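Local coordinates for PTS system fructose-like EIIB component 3 (Escherichia coli K12, PDB 4TN5), which probably relays phosphoryl groups from phosphorylated EIIA to fructose as the sugar is taken up across the bacterial membrane, at residues Tyr3-Thr8 with Glu72-Cys77; Ala57-Leu62 with Arg99-Ala104; Arg23-Cys28 with Val35-Gln40. All coordinates share one frame; numbering follows the deposited sequence.

Overall arrangement
Interaction 1 closes the longest loop of the three: it brings strand 3-9, at the start of the chain, together with the loop 72-77 that precedes strand 79-82. Within that span the chain runs through helix 18-30 and then back along strand 34-41, and interaction 3 joins these two successive elements. Interaction 2 opens at 57-62, after interaction 3 has closed and before interaction 1 has, and ends on helix 92-103, so interactions 1 and 2 cross along the chain. All three meet at one sheet, where strand 3-9 lies between strands 34-41 and 59-64. Helices 18-30 and 92-103 pack on one face, and loop 72-77 on the other.

Interaction 1. Residues Tyr3-Thr8 with Glu72-Cys77; sequences YLVAVT and ERFEHC
V5 and F74 mark the closest backbone approach, with V5 CA and F74 CA 9.9 Å apart, so strand 3-8 and the loop 72-77 share no backbone hydrogen bonds and the gap is bridged by side chains. F74 does most of the bridging. Its CG stands anti to its own carbonyl carbon (chi1 -53°), which sends the ring from the loop toward the strand, far edge leading. There V7 CG2 sits 3.7 Å from F74 CZ, approaching the ring at a slant. V5 CG2 comes in near the ring plane instead, at the edge, 4.3 Å from F74 CE1. The two valines, flanking A6, point from the same face of the strand and receive the leading end of the phenyl between them.

R73 runs beside its neighbour and reinforces it. F74 CZ lies 3.8 Å above one face of the R73 guanidinium, offset toward its rim, while R73 CB sits over one face of the F74 ring. The guanidinium also brushes the strand, with R73 NH2 4.4 Å from V7 CG2. Its polar ends are gripped from outside the two segments: NE bonds to G70 O and NH1 forms a salt bridge with E38, which should fix the rotation of the group. Behind the ring the loop is tied into a type I turn, C77 N donating to F74 O at 3.2 Å.

I54 of helix 51-56 and A60 of strand 59-64 also touch F74, so the ring lies in a buried apolar layer on this face of the sheet. The central strand packed here leads directly to C10, the inferred phosphocysteine site, in the layered alpha/beta fold of PTS EIIB type-2 domains.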
ATOM      1  N   TYR A   3      12.330  -1.536  15.156  1.00 49.96           N
ATOM      2  CA  TYR A   3      11.454  -0.581  15.826  1.00 50.85           C
ATOM      3  C   TYR A   3      10.118  -0.392  15.111  1.00 52.73           C
ATOM      4  O   TYR A   3      10.069  -0.022  13.939  1.00 48.81           O
ATOM      5  CB  TYR A   3      12.161   0.763  16.008  1.00 56.23           C
ATOM      6  CG  TYR A   3      11.313   1.801  16.700  1.00 56.11           C
ATOM      7  CD1 TYR A   3      10.789   1.567  17.964  1.00 52.13           C
ATOM      8  CD2 TYR A   3      11.037   3.018  16.092  1.00 66.44           C
ATOM      9  CE1 TYR A   3      10.011   2.514  18.601  1.00 50.65           C
ATOM     10  CE2 TYR A   3      10.262   3.971  16.721  1.00 70.46           C
ATOM     11  CZ  TYR A   3       9.751   3.714  17.975  1.00 57.87           C
ATOM     12  OH  TYR A   3       8.978   4.662  18.605  1.00 61.34           O
ATOM     13  N   LEU A   4       9.037  -0.636  15.845  1.00 54.24           N
ATOM     14  CA  LEU A   4       7.688  -0.607  15.296  1.00 46.51           C
ATOM     15  C   LEU A   4       6.867   0.519  15.917  1.00 44.03           C
ATOM     16  O   LEU A   4       6.913   0.730  17.124  1.00 49.33           O
ATOM     17  CB  LEU A   4       7.005  -1.950  15.570  1.00 43.32           C
ATOM     18  CG  LEU A   4       5.530  -2.144  15.209  1.00 50.22           C
ATOM     19  CD1 LEU A   4       5.375  -2.629  13.778  1.00 55.75           C
ATOM     20  CD2 LEU A   4       4.869  -3.110  16.179  1.00 46.91           C
ATOM     21  N   VAL A   5       6.127   1.252  15.092  1.00 36.38           N
ATOM     22  CA  VAL A   5       5.131   2.184  15.611  1.00 34.47           C
ATOM     23  C   VAL A   5       3.745   1.644  15.287  1.00 35.35           C
ATOM     24  O   VAL A   5       3.554   0.979  14.270  1.00 36.51           O
ATOM     25  CB  VAL A   5       5.295   3.614  15.053  1.00 40.72           C
ATOM     26  CG1 VAL A   5       6.614   4.218  15.516  1.00 40.18           C
ATOM     27  CG2 VAL A   5       5.198   3.617  13.536  1.00 45.73           C
ATOM     28  N   ALA A   6       2.779   1.914  16.155  1.00 39.30           N
ATOM     29  CA  ALA A   6       1.459   1.325  15.986  1.00 29.15           C
ATOM     30  C   ALA A   6       0.324   2.265  16.361  1.00 28.78           C
ATOM     31  O   ALA A   6       0.471   3.134  17.221  1.00 32.97           O
ATOM     32  CB  ALA A   6       1.356   0.040  16.780  1.00 19.47           C
ATOM     33  N   VAL A   7      -0.811   2.079  15.699  1.00 36.04           N
ATOM     34  CA  VAL A   7      -2.024   2.804  16.034  1.00 37.74           C
ATOM     35  C   VAL A   7      -3.195   1.836  16.123  1.00 40.07           C
ATOM     36  O   VAL A   7      -3.511   1.137  15.160  1.00 44.07           O
ATOM     37  CB  VAL A   7      -2.353   3.895  15.000  1.00 42.03           C
ATOM     38  CG1 VAL A   7      -3.671   4.563  15.348  1.00 48.42           C
ATOM     39  CG2 VAL A   7      -1.236   4.924  14.930  1.00 38.19           C
ATOM     40  N   THR A   8      -3.824   1.786  17.291  1.00 30.68           N
ATOM     41  CA  THR A   8      -5.021   0.980  17.474  1.00 38.48           C
ATOM     42  C   THR A   8      -6.225   1.907  17.573  1.00 45.40           C
ATOM     43  O   THR A   8      -6.194   2.897  18.303  1.00 55.71           O
ATOM     44  CB  THR A   8      -4.927   0.102  18.734  1.00 45.01           C
ATOM     45  OG1 THR A   8      -4.743   0.933  19.886  1.00 35.77           O
ATOM     46  CG2 THR A   8      -3.753  -0.857  18.622  1.00 40.85           C
ATOM     47  N   GLU A  72      -2.520  10.208   7.212  1.00 86.42           N
ATOM     48  CA  GLU A  72      -1.540  10.943   6.430  1.00 87.00           C
ATOM     49  C   GLU A  72      -0.085  10.598   6.775  1.00 79.70           C
ATOM     50  O   GLU A  72       0.784  10.654   5.910  1.00 84.18           O
ATOM     51  CB  GLU A  72      -1.751  12.445   6.691  1.00 95.31           C
ATOM     52  CG  GLU A  72      -1.507  12.826   8.143  1.00105.18           C
ATOM     53  CD  GLU A  72      -1.814  14.264   8.477  1.00116.55           C
ATOM     54  OE1 GLU A  72      -1.897  15.085   7.541  1.00120.10           O
ATOM     55  OE2 GLU A  72      -2.015  14.565   9.673  1.00125.04           O
ATOM     56  N   ARG A  73       0.183  10.270   8.038  1.00 66.91           N
ATOM     57  CA  ARG A  73       1.545  10.299   8.559  1.00 58.12           C
ATOM     58  C   ARG A  73       2.342   9.083   8.126  1.00 52.56           C
ATOM     59  O   ARG A  73       3.566   9.050   8.250  1.00 64.45           O
ATOM     60  CB  ARG A  73       1.506  10.374  10.084  1.00 62.43           C
ATOM     61  CG  ARG A  73       0.850  11.636  10.624  1.00 67.27           C
ATOM     62  CD  ARG A  73       0.505  11.482  12.099  1.00 68.32           C
ATOM     63  NE  ARG A  73      -0.524  10.466  12.311  1.00 65.29           N
ATOM     64  CZ  ARG A  73      -0.865   9.974  13.498  1.00 60.95           C
ATOM     65  NH1 ARG A  73      -0.248  10.392  14.596  1.00 60.07           N
ATOM     66  NH2 ARG A  73      -1.816   9.055  13.587  1.00 56.69           N
ATOM     67  N   PHE A  74       1.631   8.092   7.602  1.00 46.86           N
ATOM     68  CA  PHE A  74       2.210   6.789   7.330  1.00 52.09           C
ATOM     69  C   PHE A  74       2.316   6.494   5.837  1.00 55.41           C
ATOM     70  O   PHE A  74       2.591   5.360   5.450  1.00 55.66           O
ATOM     71  CB  PHE A  74       1.368   5.707   8.009  1.00 47.67           C
ATOM     72  CG  PHE A  74       1.140   5.947   9.477  1.00 46.96           C
ATOM     73  CD1 PHE A  74       2.103   5.583  10.402  1.00 43.09           C
ATOM     74  CD2 PHE A  74      -0.036   6.524   9.933  1.00 42.43           C
ATOM     75  CE1 PHE A  74       1.906   5.796  11.750  1.00 37.74           C
ATOM     76  CE2 PHE A  74      -0.239   6.739  11.286  1.00 54.15           C
ATOM     77  CZ  PHE A  74       0.734   6.373  12.195  1.00 48.73           C
ATOM     78  N   GLU A  75       2.103   7.505   4.999  1.00 64.51           N
ATOM     79  CA  GLU A  75       2.119   7.284   3.552  1.00 57.10           C
ATOM     80  C   GLU A  75       3.499   6.880   3.027  1.00 55.36           C
ATOM     81  O   GLU A  75       3.603   6.196   2.009  1.00 69.07           O
ATOM     82  CB  GLU A  75       1.569   8.496   2.788  1.00 63.34           C
ATOM     83  CG  GLU A  75       2.520   9.678   2.670  1.00 80.95           C
ATOM     84  CD  GLU A  75       1.805  10.961   2.285  1.00 91.33           C
ATOM     85  OE1 GLU A  75       0.977  10.926   1.349  1.00 99.83           O
ATOM     86  OE2 GLU A  75       2.069  12.005   2.919  1.00 86.93           O
ATOM     87  N   HIS A  76       4.551   7.288   3.731  1.00 53.85           N
ATOM     88  CA  HIS A  76       5.912   6.934   3.334  1.00 56.72           C
ATOM     89  C   HIS A  76       6.542   5.898   4.257  1.00 54.77           C
ATOM     90  O   HIS A  76       7.763   5.849   4.409  1.00 57.97           O
ATOM     91  CB  HIS A  76       6.800   8.177   3.260  1.00 65.35           C
ATOM     92  CG  HIS A  76       6.393   9.145   2.194  1.00 75.57           C
ATOM     93  ND1 HIS A  76       6.434   8.831   0.854  1.00 80.69           N
ATOM     94  CD2 HIS A  76       5.947  10.421   2.270  1.00 74.64           C
ATOM     95  CE1 HIS A  76       6.023   9.870   0.149  1.00 83.11           C
ATOM     96  NE2 HIS A  76       5.723  10.848   0.984  1.00 82.53           N
ATOM     97  N   CYS A  77       5.706   5.064   4.863  1.00 43.46           N
ATOM     98  CA  CYS A  77       6.196   4.016   5.744  1.00 40.32           C
ATOM     99  C   CYS A  77       5.857   2.640   5.193  1.00 31.73           C
ATOM    100  O   CYS A  77       4.842   2.462   4.522  1.00 40.96           O
ATOM    101  CB  CYS A  77       5.586   4.159   7.142  1.00 50.82           C
ATOM    102  SG  CYS A  77       5.682   5.819   7.846  1.00118.94           S
TER

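Interaction 2. Residues Ala57-Leu62 with Arg99-Ala104; sequences ADVALL and RKVLSA
V59, the first residue of strand 59-64, lies nearest the helix, its CA 6.2 Å from L102 CA. The close part of the contact is made at two points. V59 CG2 meets V101 CG1 at 3.9 Å, the two valine side chains crossing at about a right angle, and both residues are buried. V101 CG1 extends anti to its own backbone N (chi1 174°), which carries that methyl to the strand. L102 starts out to the side of the strand, but its CD1 ends near it, 3.5 Å from D58 CB, the shortest approach between the two segments. D58 touches through its CB; its carboxylate OD2 accepts from Y3 N of strand 3-9.

The fit is looser between these two points, where V59 CG1 stays 4.5 Å from L102 CD1. On the outer side of the helix K100 and S103 are exposed, and K100 packs on Q106 of the second subunit.

Deeper along the same interface V98 of helix 92-103 also touches V59, and L61 rests on V94 and V98. The helix thus lies along strand 59-64, with V101 reaching across to V80 of the adjacent strand 79-82.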
ATOM      1  N   ALA A  57      11.043   4.591  12.404  1.00 63.77           N
ATOM      2  CA  ALA A  57      10.445   3.272  12.553  1.00 51.54           C
ATOM      3  C   ALA A  57      10.711   2.459  11.296  1.00 58.89           C
ATOM      4  O   ALA A  57      10.684   2.991  10.186  1.00 59.89           O
ATOM      5  CB  ALA A  57       8.953   3.388  12.803  1.00 43.96           C
ATOM      6  N   ASP A  58      10.974   1.170  11.472  1.00 48.96           N
ATOM      7  CA  ASP A  58      11.249   0.298  10.339  1.00 43.89           C
ATOM      8  C   ASP A  58       9.954  -0.151   9.671  1.00 46.09           C
ATOM      9  O   ASP A  58       9.943  -0.504   8.491  1.00 54.83           O
ATOM     10  CB  ASP A  58      12.073  -0.909  10.783  1.00 48.84           C
ATOM     11  CG  ASP A  58      13.414  -0.513  11.369  1.00 64.56           C
ATOM     12  OD1 ASP A  58      14.383  -0.364  10.594  1.00 73.92           O
ATOM     13  OD2 ASP A  58      13.500  -0.352  12.605  1.00 66.16           O
ATOM     14  N   VAL A  59       8.866  -0.126  10.433  1.00 47.67           N
ATOM     15  CA  VAL A  59       7.556  -0.525   9.930  1.00 32.42           C
ATOM     16  C   VAL A  59       6.462  -0.050  10.885  1.00 34.75           C
ATOM     17  O   VAL A  59       6.677   0.038  12.093  1.00 48.50           O
ATOM     18  CB  VAL A  59       7.473  -2.061   9.730  1.00 35.57           C
ATOM     19  CG1 VAL A  59       7.705  -2.786  11.044  1.00 39.86           C
ATOM     20  CG2 VAL A  59       6.144  -2.470   9.103  1.00 33.23           C
ATOM     21  N   ALA A  60       5.298   0.282  10.335  1.00 25.09           N
ATOM     22  CA  ALA A  60       4.158   0.678  11.149  1.00 32.58           C
ATOM     23  C   ALA A  60       3.089  -0.409  11.143  1.00 29.06           C
ATOM     24  O   ALA A  60       2.965  -1.164  10.181  1.00 33.72           O
ATOM     25  CB  ALA A  60       3.581   1.994  10.649  1.00 26.11           C
ATOM     26  N   LEU A  61       2.328  -0.502  12.226  1.00 37.73           N
ATOM     27  CA  LEU A  61       1.200  -1.423  12.277  1.00 27.69           C
ATOM     28  C   LEU A  61      -0.082  -0.656  12.559  1.00 33.50           C
ATOM     29  O   LEU A  61      -0.202   0.020  13.580  1.00 37.60           O
ATOM     30  CB  LEU A  61       1.420  -2.511  13.329  1.00 29.50           C
ATOM     31  CG  LEU A  61       0.310  -3.561  13.424  1.00 39.51           C
ATOM     32  CD1 LEU A  61       0.031  -4.173  12.062  1.00 43.10           C
ATOM     33  CD2 LEU A  61       0.674  -4.640  14.430  1.00 31.60           C
ATOM     34  N   LEU A  62      -1.038  -0.758  11.644  1.00 32.57           N
ATOM     35  CA  LEU A  62      -2.289  -0.026  11.774  1.00 28.12           C
ATOM     36  C   LEU A  62      -3.444  -0.968  12.078  1.00 43.76           C
ATOM     37  O   LEU A  62      -4.004  -1.598  11.182  1.00 48.36           O
ATOM     38  CB  LEU A  62      -2.565   0.783  10.505  1.00 38.72           C
ATOM     39  CG  LEU A  62      -1.409   1.689  10.076  1.00 45.95           C
ATOM     40  CD1 LEU A  62      -1.764   2.468   8.820  1.00 46.56           C
ATOM     41  CD2 LEU A  62      -1.008   2.630  11.204  1.00 37.79           C
ATOM     42  N   ARG A  99       6.682  -8.871   9.566  1.00 43.02           N
ATOM     43  CA  ARG A  99       8.086  -9.242   9.432  1.00 50.85           C
ATOM     44  C   ARG A  99       8.463  -9.428   7.962  1.00 57.22           C
ATOM     45  O   ARG A  99       9.624  -9.277   7.588  1.00 70.06           O
ATOM     46  CB  ARG A  99       8.399 -10.485  10.267  1.00 57.48           C
ATOM     47  CG  ARG A  99       9.824 -10.522  10.808  1.00 66.08           C
ATOM     48  CD  ARG A  99      10.014 -11.644  11.824  1.00 86.49           C
ATOM     49  NE  ARG A  99      11.281 -11.534  12.544  1.00103.88           N
ATOM     50  CZ  ARG A  99      12.461 -11.878  12.037  1.00114.87           C
ATOM     51  NH1 ARG A  99      12.538 -12.350  10.800  1.00117.05           N
ATOM     52  NH2 ARG A  99      13.564 -11.749  12.763  1.00117.92           N
ATOM     53  N   LYS A 100       7.474  -9.742   7.129  1.00 57.18           N
ATOM     54  CA  LYS A 100       7.670  -9.728   5.680  1.00 57.77           C
ATOM     55  C   LYS A 100       7.884  -8.303   5.182  1.00 56.01           C
ATOM     56  O   LYS A 100       8.891  -8.006   4.540  1.00 70.60           O
ATOM     57  CB  LYS A 100       6.481 -10.355   4.945  1.00 67.32           C
ATOM     58  CG  LYS A 100       6.245 -11.831   5.233  1.00 82.62           C
ATOM     59  CD  LYS A 100       5.016 -12.342   4.495  1.00 89.32           C
ATOM     60  CE  LYS A 100       5.358 -13.477   3.539  1.00 96.45           C
ATOM     61  NZ  LYS A 100       4.644 -14.736   3.897  1.00 98.23           N
ATOM     62  N   VAL A 101       6.930  -7.428   5.492  1.00 41.91           N
ATOM     63  CA  VAL A 101       7.005  -6.016   5.129  1.00 41.80           C
ATOM     64  C   VAL A 101       8.313  -5.402   5.626  1.00 52.01           C
ATOM     65  O   VAL A 101       8.904  -4.545   4.971  1.00 60.39           O
ATOM     66  CB  VAL A 101       5.799  -5.238   5.702  1.00 36.12           C
ATOM     67  CG1 VAL A 101       5.948  -3.750   5.459  1.00 40.16           C
ATOM     68  CG2 VAL A 101       4.505  -5.751   5.088  1.00 38.76           C
ATOM     69  N   LEU A 102       8.765  -5.869   6.785  1.00 50.80           N
ATOM     70  CA  LEU A 102      10.066  -5.498   7.320  1.00 59.83           C
ATOM     71  C   LEU A 102      11.178  -6.063   6.438  1.00 67.63           C
ATOM     72  O   LEU A 102      12.138  -5.368   6.106  1.00 63.66           O
ATOM     73  CB  LEU A 102      10.204  -6.033   8.746  1.00 65.77           C
ATOM     74  CG  LEU A 102      11.455  -5.710   9.562  1.00 63.76           C
ATOM     75  CD1 LEU A 102      11.708  -4.219   9.590  1.00 65.12           C
ATOM     76  CD2 LEU A 102      11.303  -6.255  10.973  1.00 60.25           C
ATOM     77  N   SER A 103      11.027  -7.326   6.051  1.00 89.46           N
ATOM     78  CA  SER A 103      12.033  -8.029   5.257  1.00 98.35           C
ATOM     79  C   SER A 103      12.074  -7.577   3.798  1.00107.58           C
ATOM     80  O   SER A 103      13.134  -7.208   3.291  1.00111.30           O
ATOM     81  CB  SER A 103      11.796  -9.541   5.319  1.00101.16           C
ATOM     82  OG  SER A 103      12.521 -10.216   4.307  1.00102.99           O
ATOM     83  N   ALA A 104      10.918  -7.620   3.136  1.00 82.08           N
ATOM     84  CA  ALA A 104      10.796  -7.309   1.708  1.00 89.00           C
ATOM     85  C   ALA A 104      11.531  -6.025   1.316  1.00 89.36           C
ATOM     86  O   ALA A 104      11.443  -5.020   2.015  1.00 78.59           O
ATOM     87  CB  ALA A 104       9.326  -7.255   1.303  1.00 92.56           C
TER

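Interaction 3. Residues Arg23-Cys28 with Val35-Gln40; sequences RLEKLC and VSIETQ
V35 has CG1 between its backbone N and carbonyl carbon (chi1 60°), a torsion that sets the isopropyl group against C28. V35 CG1 rests 3.7 Å from C28 CB, and V35 CB lies 3.8 Å from C28 SG, so the thiol runs alongside the branch point. Two residues on, with chi2 near 180°, I37 holds CG1 and CD1 extended, and CD1 thereby reaches the helix. I37 CD1 comes to 4.2 Å from L24 CD2, the buried side of the contact. The same methyl lies 3.8 Å from E25 OE1, at the exposed side.

The axes of segments 23-28 and 35-40 run antiparallel, at 170° and 9.3 Å apart at closest approach; the segments belong to the second half of a beta-alpha-beta crossover: strand 3-9, helix 18-30, strand 34-41. The helix lies over the seam between the two strands, since L24 also touches A6 and C28 touches L4.

The E25 carboxylate comes to the strand. A water bridges the open edge of the interface, donating to E25 OE2 and to V35 O, each at 3.0 Å, and so links the helix to the strand main chain without a direct hydrogen bond.

On the opposite face of the strand, Q40 NE2 donates to E38 OE2 at 2.6 Å, a nearly straight bond that lies close to the amide plane and reaches the oxygen almost in line with its C-O bond. L49 N also donates to the E38 carboxylate, through OE1, while Q40 NE2 has A69 O as a second acceptor.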
ATOM      1  N   ARG A  23      -1.961  -6.627  23.738  1.00 26.63           N
ATOM      2  CA  ARG A  23      -1.453  -7.829  23.092  1.00 39.54           C
ATOM      3  C   ARG A  23      -0.220  -7.522  22.252  1.00 41.14           C
ATOM      4  O   ARG A  23       0.727  -8.298  22.234  1.00 44.55           O
ATOM      5  CB  ARG A  23      -2.538  -8.490  22.234  1.00 41.10           C
ATOM      6  CG  ARG A  23      -2.124  -9.836  21.655  1.00 53.75           C
ATOM      7  CD  ARG A  23      -3.107 -10.938  22.030  1.00 64.70           C
ATOM      8  NE  ARG A  23      -4.320 -10.919  21.215  1.00 72.34           N
ATOM      9  CZ  ARG A  23      -5.529 -11.249  21.661  1.00 80.67           C
ATOM     10  NH1 ARG A  23      -5.701 -11.610  22.921  1.00 85.14           N
ATOM     11  NH2 ARG A  23      -6.572 -11.213  20.850  1.00 88.35           N
ATOM     12  N   LEU A  24      -0.226  -6.375  21.581  1.00 36.77           N
ATOM     13  CA  LEU A  24       0.881  -6.004  20.707  1.00 36.20           C
ATOM     14  C   LEU A  24       2.156  -5.682  21.485  1.00 42.03           C
ATOM     15  O   LEU A  24       3.252  -6.066  21.076  1.00 47.03           O
ATOM     16  CB  LEU A  24       0.496  -4.821  19.823  1.00 32.82           C
ATOM     17  CG  LEU A  24       1.544  -4.435  18.783  1.00 39.58           C
ATOM     18  CD1 LEU A  24       1.809  -5.605  17.854  1.00 29.67           C
ATOM     19  CD2 LEU A  24       1.078  -3.229  18.001  1.00 35.92           C
ATOM     20  N   GLU A  25       2.005  -4.975  22.601  1.00 41.12           N
ATOM     21  CA  GLU A  25       3.139  -4.621  23.449  1.00 39.96           C
ATOM     22  C   GLU A  25       3.891  -5.870  23.901  1.00 37.96           C
ATOM     23  O   GLU A  25       5.118  -5.873  23.980  1.00 45.06           O
ATOM     24  CB  GLU A  25       2.670  -3.817  24.664  1.00 41.35           C
ATOM     25  CG  GLU A  25       3.781  -3.072  25.391  1.00 62.88           C
ATOM     26  CD  GLU A  25       3.461  -1.603  25.588  1.00 83.63           C
ATOM     27  OE1 GLU A  25       2.353  -1.180  25.200  1.00 90.97           O
ATOM     28  OE2 GLU A  25       4.321  -0.870  26.121  1.00 87.73           O
ATOM     29  N   LYS A  26       3.151  -6.938  24.177  1.00 32.00           N
ATOM     30  CA  LYS A  26       3.766  -8.188  24.613  1.00 48.91           C
ATOM     31  C   LYS A  26       4.066  -9.145  23.457  1.00 44.35           C
ATOM     32  O   LYS A  26       4.828 -10.090  23.617  1.00 50.87           O
ATOM     33  CB  LYS A  26       2.950  -8.853  25.729  1.00 62.78           C
ATOM     34  CG  LYS A  26       2.208 -10.118  25.337  1.00 72.93           C
ATOM     35  CD  LYS A  26       1.157 -10.447  26.381  1.00 79.96           C
ATOM     36  CE  LYS A  26       0.071 -11.338  25.819  1.00 92.99           C
ATOM     37  NZ  LYS A  26      -0.840 -11.815  26.899  1.00100.18           N
ATOM     38  N   LEU A  27       3.490  -8.885  22.287  1.00 47.45           N
ATOM     39  CA  LEU A  27       3.931  -9.568  21.075  1.00 35.48           C
ATOM     40  C   LEU A  27       5.303  -9.031  20.699  1.00 38.11           C
ATOM     41  O   LEU A  27       6.129  -9.737  20.123  1.00 51.75           O
ATOM     42  CB  LEU A  27       2.962  -9.325  19.914  1.00 43.84           C
ATOM     43  CG  LEU A  27       1.602 -10.021  19.955  1.00 49.20           C
ATOM     44  CD1 LEU A  27       0.818  -9.797  18.673  1.00 42.93           C
ATOM     45  CD2 LEU A  27       1.784 -11.489  20.218  1.00 50.55           C
ATOM     46  N   CYS A  28       5.534  -7.769  21.039  1.00 39.77           N
ATOM     47  CA  CYS A  28       6.735  -7.070  20.609  1.00 51.91           C
ATOM     48  C   CYS A  28       7.964  -7.369  21.446  1.00 59.24           C
ATOM     49  O   CYS A  28       9.038  -7.613  20.895  1.00 66.71           O
ATOM     50  CB  CYS A  28       6.500  -5.561  20.571  1.00 53.74           C
ATOM     51  SG  CYS A  28       5.527  -5.019  19.157  1.00 50.46           S
ATOM     52  N   VAL A  35       8.830  -0.573  20.463  1.00 46.28           N
ATOM     53  CA  VAL A  35       7.482  -0.242  20.016  1.00 34.91           C
ATOM     54  C   VAL A  35       6.841   0.933  20.756  1.00 39.59           C
ATOM     55  O   VAL A  35       6.882   1.016  21.985  1.00 59.27           O
ATOM     56  CB  VAL A  35       6.551  -1.481  20.064  1.00 67.43           C
ATOM     57  CG1 VAL A  35       6.444  -2.023  21.482  1.00 63.76           C
ATOM     58  CG2 VAL A  35       5.176  -1.145  19.502  1.00 67.65           C
ATOM     59  N   SER A  36       6.266   1.849  19.982  1.00 36.39           N
ATOM     60  CA  SER A  36       5.454   2.932  20.521  1.00 33.04           C
ATOM     61  C   SER A  36       4.058   2.825  19.921  1.00 34.08           C
ATOM     62  O   SER A  36       3.906   2.709  18.705  1.00 39.41           O
ATOM     63  CB  SER A  36       6.069   4.289  20.182  1.00 49.97           C
ATOM     64  OG  SER A  36       7.406   4.373  20.641  1.00 62.91           O
ATOM     65  N   ILE A  37       3.039   2.858  20.772  1.00 38.83           N
ATOM     66  CA  ILE A  37       1.670   2.651  20.313  1.00 41.60           C
ATOM     67  C   ILE A  37       0.776   3.863  20.551  1.00 43.85           C
ATOM     68  O   ILE A  37       0.588   4.296  21.688  1.00 41.71           O
ATOM     69  CB  ILE A  37       1.033   1.422  20.987  1.00 34.72           C
ATOM     70  CG1 ILE A  37       1.958   0.210  20.867  1.00 35.70           C
ATOM     71  CG2 ILE A  37      -0.329   1.125  20.378  1.00 43.25           C
ATOM     72  CD1 ILE A  37       1.429  -1.031  21.553  1.00 40.70           C
ATOM     73  N   GLU A  38       0.226   4.402  19.468  1.00 46.17           N
ATOM     74  CA  GLU A  38      -0.733   5.494  19.558  1.00 47.88           C
ATOM     75  C   GLU A  38      -2.139   4.934  19.712  1.00 49.12           C
ATOM     76  O   GLU A  38      -2.518   3.983  19.028  1.00 44.06           O
ATOM     77  CB  GLU A  38      -0.656   6.385  18.318  1.00 53.40           C
ATOM     78  CG  GLU A  38      -1.718   7.474  18.261  1.00 64.30           C
ATOM     79  CD  GLU A  38      -1.543   8.399  17.071  1.00 63.98           C
ATOM     80  OE1 GLU A  38      -0.391   8.789  16.784  1.00 58.01           O
ATOM     81  OE2 GLU A  38      -2.556   8.734  16.420  1.00 60.51           O
ATOM     82  N   THR A  39      -2.908   5.523  20.619  1.00 59.54           N
ATOM     83  CA  THR A  39      -4.282   5.100  20.842  1.00 60.16           C
ATOM     84  C   THR A  39      -5.266   6.172  20.392  1.00 51.80           C
ATOM     85  O   THR A  39      -5.138   7.337  20.760  1.00 61.68           O
ATOM     86  CB  THR A  39      -4.530   4.762  22.324  1.00 69.55           C
ATOM     87  OG1 THR A  39      -4.184   3.392  22.567  1.00 64.30           O
ATOM     88  CG2 THR A  39      -5.990   4.982  22.688  1.00 74.94           C
ATOM     89  N   GLN A  40      -6.241   5.772  19.583  1.00 40.30           N
ATOM     90  CA  GLN A  40      -7.308   6.673  19.171  1.00 51.63           C
ATOM     91  C   GLN A  40      -8.658   6.080  19.556  1.00 58.20           C
ATOM     92  O   GLN A  40      -9.096   5.087  18.978  1.00 64.59           O
ATOM     93  CB  GLN A  40      -7.244   6.935  17.665  1.00 51.30           C
ATOM     94  CG  GLN A  40      -5.957   7.609  17.210  1.00 56.02           C
ATOM     95  CD  GLN A  40      -5.949   7.919  15.725  1.00 64.18           C
ATOM     96  OE1 GLN A  40      -6.974   7.816  15.051  1.00 61.43           O
ATOM     97  NE2 GLN A  40      -4.787   8.303  15.207  1.00 56.60           N
TER
HETATM   98  O   HOH W   1       6.732   0.541  24.968  1.00 59.23           O